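Local coordinates for protein NAD(P)H-flavin oxidoreductase (Agrobacterium tumefaciens str. C58, PDB 2FRE) that binds flavin mononucleotide at its subunit interface and, as its family suggests, probably transfers electrons from NAD(P)H through the flavin, at residues A46-V58 against T109-L121. Numbering follows the deposited sequence.
With FMN (flavin mononucleotide), chain D.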
# COMPACT_ATOMS: atom_id res chain seq x y z
N ALA A 46 -4.53 -7.18 3.79
CA ALA A 46 -3.41 -6.30 4.01
C ALA A 46 -3.12 -6.12 5.49
O ALA A 46 -4.02 -6.27 6.32
CB ALA A 46 -3.65 -4.94 3.33
N PRO A 47 -1.86 -5.77 5.84
CA PRO A 47 -1.61 -5.42 7.23
C PRO A 47 -2.15 -4.03 7.54
O PRO A 47 -2.36 -3.21 6.62
CB PRO A 47 -0.10 -5.44 7.33
CG PRO A 47 0.33 -4.96 5.92
CD PRO A 47 -0.65 -5.63 5.01
N SER A 48 -2.37 -3.78 8.84
CA SER A 48 -2.82 -2.49 9.30
C SER A 48 -2.47 -2.36 10.77
O SER A 48 -2.40 -3.35 11.48
CB SER A 48 -4.33 -2.32 9.12
OG SER A 48 -5.07 -3.33 9.81
N ALA A 49 -2.26 -1.13 11.21
CA ALA A 49 -2.02 -0.89 12.62
C ALA A 49 -3.13 -1.52 13.46
O ALA A 49 -4.33 -1.39 13.18
CB ALA A 49 -1.91 0.61 12.93
N SER A 50 -2.69 -2.25 14.49
CA SER A 50 -3.60 -2.94 15.43
C SER A 50 -4.57 -3.93 14.80
O SER A 50 -5.57 -4.31 15.42
CB SER A 50 -4.33 -1.91 16.28
OG SER A 50 -3.38 -1.15 17.01
N ASN A 51 -4.28 -4.36 13.57
CA ASN A 51 -5.23 -5.14 12.77
C ASN A 51 -6.63 -4.51 12.74
O ASN A 51 -7.63 -5.22 12.69
CB ASN A 51 -5.34 -6.58 13.28
CG ASN A 51 -5.92 -7.53 12.25
OD1 ASN A 51 -5.71 -7.35 11.06
ND2 ASN A 51 -6.63 -8.57 12.71
N HIS A 52 -6.69 -3.18 12.73
CA HIS A 52 -7.97 -2.47 12.72
C HIS A 52 -8.71 -2.62 11.40
O HIS A 52 -9.93 -2.50 11.38
CB HIS A 52 -7.77 -0.97 13.01
CG HIS A 52 -7.52 -0.65 14.46
ND1 HIS A 52 -8.24 -1.23 15.49
CD2 HIS A 52 -6.67 0.22 15.04
CE1 HIS A 52 -7.82 -0.74 16.64
NE2 HIS A 52 -6.88 0.15 16.39
N GLN A 53 -7.97 -2.83 10.31
CA GLN A 53 -8.54 -3.05 8.98
C GLN A 53 -9.50 -1.91 8.61
O GLN A 53 -10.71 -2.13 8.48
CB GLN A 53 -9.27 -4.40 8.92
CG GLN A 53 -8.43 -5.60 9.37
CD GLN A 53 -9.28 -6.84 9.67
OE1 GLN A 53 -9.91 -7.40 8.77
NE2 GLN A 53 -9.30 -7.26 10.92
N PRO A 54 -8.96 -0.68 8.50
CA PRO A 54 -9.77 0.53 8.34
C PRO A 54 -10.33 0.76 6.92
O PRO A 54 -11.19 1.61 6.74
CB PRO A 54 -8.80 1.65 8.72
CG PRO A 54 -7.44 1.11 8.28
CD PRO A 54 -7.52 -0.37 8.60
N TRP A 55 -9.84 0.02 5.94
CA TRP A 55 -10.34 0.12 4.57
C TRP A 55 -11.79 -0.34 4.38
O TRP A 55 -12.26 -1.28 5.03
CB TRP A 55 -9.46 -0.71 3.62
CG TRP A 55 -9.09 -2.06 4.20
CD1 TRP A 55 -9.88 -3.16 4.32
CD2 TRP A 55 -7.83 -2.40 4.79
NE1 TRP A 55 -9.19 -4.17 4.95
CE2 TRP A 55 -7.93 -3.73 5.24
CE3 TRP A 55 -6.64 -1.70 4.99
CZ2 TRP A 55 -6.86 -4.39 5.83
CZ3 TRP A 55 -5.60 -2.34 5.58
CH2 TRP A 55 -5.71 -3.68 6.01
N ARG A 56 -12.47 0.33 3.46
CA ARG A 56 -13.74 -0.11 2.93
C ARG A 56 -13.71 0.07 1.41
O ARG A 56 -12.98 0.93 0.89
CB ARG A 56 -14.90 0.70 3.51
CG ARG A 56 -14.96 0.74 5.02
CD ARG A 56 -15.37 -0.60 5.63
NE ARG A 56 -15.61 -0.46 7.06
CZ ARG A 56 -14.66 -0.56 8.00
NH1 ARG A 56 -13.39 -0.81 7.70
NH2 ARG A 56 -14.99 -0.40 9.28
N PHE A 57 -14.51 -0.74 0.72
CA PHE A 57 -14.62 -0.70 -0.76
C PHE A 57 -16.09 -0.64 -1.19
O PHE A 57 -16.89 -1.51 -0.81
CB PHE A 57 -13.97 -1.92 -1.37
CG PHE A 57 -12.63 -2.22 -0.80
CD1 PHE A 57 -11.52 -1.49 -1.18
CD2 PHE A 57 -12.47 -3.22 0.16
CE1 PHE A 57 -10.28 -1.74 -0.63
CE2 PHE A 57 -11.22 -3.46 0.73
CZ PHE A 57 -10.13 -2.72 0.32
N VAL A 58 -16.44 0.36 -1.97
CA VAL A 58 -17.78 0.44 -2.56
C VAL A 58 -17.60 0.30 -4.07
O VAL A 58 -16.89 1.08 -4.71
CB VAL A 58 -18.48 1.75 -2.16
CG1 VAL A 58 -19.90 1.80 -2.70
CG2 VAL A 58 -18.49 1.86 -0.63
N THR A 109 -2.85 6.09 11.09
CA THR A 109 -2.37 5.29 9.95
C THR A 109 -3.44 4.88 8.93
O THR A 109 -3.13 4.12 7.98
CB THR A 109 -1.72 3.99 10.46
OG1 THR A 109 -2.71 3.18 11.08
CG2 THR A 109 -0.60 4.31 11.45
N HIS A 110 -4.68 5.34 9.09
CA HIS A 110 -5.78 4.82 8.24
C HIS A 110 -5.58 4.97 6.73
O HIS A 110 -5.91 4.07 5.96
CB HIS A 110 -7.15 5.38 8.67
CG HIS A 110 -7.35 6.83 8.37
ND1 HIS A 110 -6.89 7.84 9.20
CD2 HIS A 110 -7.98 7.45 7.35
CE1 HIS A 110 -7.22 9.01 8.69
NE2 HIS A 110 -7.89 8.80 7.57
N SER A 111 -5.00 6.08 6.29
CA SER A 111 -4.78 6.30 4.87
C SER A 111 -3.60 5.47 4.36
O SER A 111 -3.65 4.88 3.28
CB SER A 111 -4.56 7.80 4.60
OG SER A 111 -5.76 8.52 4.89
N PHE A 112 -2.55 5.44 5.16
CA PHE A 112 -1.41 4.58 4.91
C PHE A 112 -1.85 3.12 4.76
O PHE A 112 -1.49 2.41 3.78
CB PHE A 112 -0.41 4.81 6.07
CG PHE A 112 0.87 4.02 5.96
CD1 PHE A 112 1.90 4.48 5.19
CD2 PHE A 112 1.04 2.82 6.66
CE1 PHE A 112 3.11 3.78 5.12
CE2 PHE A 112 2.23 2.11 6.57
CZ PHE A 112 3.26 2.59 5.80
N ASP A 113 -2.65 2.66 5.71
CA ASP A 113 -3.09 1.28 5.73
C ASP A 113 -4.01 0.97 4.53
O ASP A 113 -3.89 -0.06 3.90
CB ASP A 113 -3.81 0.99 7.06
CG ASP A 113 -2.84 0.84 8.27
OD1 ASP A 113 -1.63 0.58 8.09
OD2 ASP A 113 -3.31 0.97 9.43
N ALA A 114 -4.90 1.89 4.21
CA ALA A 114 -5.72 1.81 3.00
C ALA A 114 -4.88 1.67 1.71
O ALA A 114 -5.25 0.94 0.80
CB ALA A 114 -6.64 3.04 2.91
N GLY A 115 -3.73 2.36 1.66
CA GLY A 115 -2.79 2.26 0.54
C GLY A 115 -2.18 0.88 0.37
O GLY A 115 -2.04 0.38 -0.76
N ALA A 116 -1.83 0.26 1.50
CA ALA A 116 -1.41 -1.14 1.50
C ALA A 116 -2.49 -2.07 0.93
O ALA A 116 -2.20 -2.96 0.14
CB ALA A 116 -0.99 -1.58 2.91
N ALA A 117 -3.73 -1.88 1.34
CA ALA A 117 -4.86 -2.63 0.79
C ALA A 117 -5.04 -2.36 -0.72
O ALA A 117 -5.31 -3.28 -1.51
CB ALA A 117 -6.12 -2.28 1.55
N TRP A 118 -4.88 -1.11 -1.12
CA TRP A 118 -4.96 -0.76 -2.53
C TRP A 118 -3.86 -1.43 -3.36
O TRP A 118 -4.16 -1.96 -4.43
CB TRP A 118 -4.97 0.76 -2.70
CG TRP A 118 -4.15 1.30 -3.82
CD1 TRP A 118 -3.04 2.09 -3.70
CD2 TRP A 118 -4.40 1.17 -5.23
NE1 TRP A 118 -2.57 2.44 -4.96
CE2 TRP A 118 -3.39 1.88 -5.91
CE3 TRP A 118 -5.38 0.50 -5.97
CZ2 TRP A 118 -3.32 1.94 -7.31
CZ3 TRP A 118 -5.32 0.56 -7.37
CH2 TRP A 118 -4.29 1.28 -8.02
N PHE A 119 -2.62 -1.43 -2.88
CA PHE A 119 -1.57 -2.14 -3.64
C PHE A 119 -1.92 -3.61 -3.76
O PHE A 119 -1.74 -4.22 -4.82
CB PHE A 119 -0.16 -1.99 -3.08
CG PHE A 119 0.86 -2.52 -4.00
CD1 PHE A 119 1.33 -1.73 -5.04
CD2 PHE A 119 1.23 -3.85 -3.95
CE1 PHE A 119 2.22 -2.25 -5.98
CE2 PHE A 119 2.12 -4.37 -4.87
CZ PHE A 119 2.62 -3.59 -5.89
N SER A 120 -2.40 -4.18 -2.67
CA SER A 120 -2.79 -5.58 -2.64
C SER A 120 -3.88 -5.84 -3.69
O SER A 120 -3.81 -6.82 -4.43
CB SER A 120 -3.29 -5.93 -1.24
OG SER A 120 -2.25 -5.88 -0.28
N LEU A 121 -4.86 -4.94 -3.75
CA LEU A 121 -5.93 -4.95 -4.78
C LEU A 121 -5.36 -4.97 -6.21
O LEU A 121 -5.73 -5.80 -7.06
CB LEU A 121 -6.81 -3.71 -4.57
CG LEU A 121 -8.15 -3.55 -5.30
CD1 LEU A 121 -8.95 -2.45 -4.62
CD2 LEU A 121 -7.95 -3.28 -6.78
N1 FMN D . 3.02 -4.43 15.42
C2 FMN D . 3.57 -4.25 16.68
O2 FMN D . 3.94 -5.26 17.28
N3 FMN D . 3.77 -3.00 17.19
C4 FMN D . 3.39 -1.89 16.48
O4 FMN D . 3.80 -0.76 16.81
C4A FMN D . 2.81 -2.07 15.23
N5 FMN D . 2.41 -0.98 14.48
C5A FMN D . 1.91 -1.17 13.20
C6 FMN D . 1.55 -0.06 12.44
C7 FMN D . 1.06 -0.22 11.14
C7M FMN D . 1.18 0.98 10.24
C8 FMN D . 0.92 -1.50 10.60
C8M FMN D . 0.95 -1.71 9.09
C9 FMN D . 1.26 -2.59 11.37
C9A FMN D . 1.74 -2.43 12.67
N10 FMN D . 2.07 -3.53 13.42
C10 FMN D . 2.64 -3.34 14.69
C1' FMN D . 1.59 -4.90 13.03
C2' FMN D . 0.09 -5.12 12.78
O2' FMN D . -0.58 -5.40 14.02
C3' FMN D . -0.11 -6.31 11.84
O3' FMN D . 0.45 -6.01 10.58
C4' FMN D . -1.59 -6.72 11.73
O4' FMN D . -2.06 -7.27 12.96
C5' FMN D . -1.87 -7.73 10.64
O5' FMN D . -1.04 -8.84 10.80
P FMN D . -0.07 -9.39 9.65
O1P FMN D . -0.88 -10.00 8.55
O2P FMN D . 0.74 -8.23 9.16
O3P FMN D . 0.78 -10.49 10.22
O HOH W 1 -0.59 -1.12 6.14
O HOH W 2 -5.31 0.39 11.19
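In this FMN-binding protein of the nitroreductase family, the flavin-binding loop 47-51 and strand 55-58 after it pack on helix 110-121, and Asp113 from the helix ties down the loop, both lining the FMN pocket. Backbone N of Ala49 donates to Asp113 OD2 at 2.9 Å with an N-H...O angle of 150°, arriving 40° out of the carboxylate plane. Thr109 OG1 meets the same oxygen at 2.8 Å from the opposite face; its chi1 of 66°, which sets OG1 between backbone N and carbonyl carbon, also brings it against the methyl of Ala49. Two waters donate to the carboxylate as well, one linking OD1 to Pro47 O, the other OD2 to Ala49 O. Ser48 OG accepts from Gln53 N, fixing the loop's return.

Beyond the polar end, Pro54 CG rests 3.8 Å from Asp113 CB. Ala117 CB packs 3.5 Å from Trp55 CE3, while Gln53 CA and Pro54 CD lie over a face of the indole toward its rim, and Asp113 O sits at its edge. Ala46 CB reaches Ala117 CA at 3.6 Å, and Phe57 CE1 touches Leu121 CD1; helix 33-44 packs on both of these last residues.

The backbone of Ala49 lies over a face of the dimethylbenzene ring, its N 3.3 Å from FMN C8, and Asp113 OD1 is 3.6 Å from FMN C7M; the second subunit completes the site through Arg7 and Arg183. Two protein donors on opposite faces of OD2 and two waters hold the buried carboxylate in place, and its bond to Ala49 N ties the loop backbone that faces the flavin to the helix.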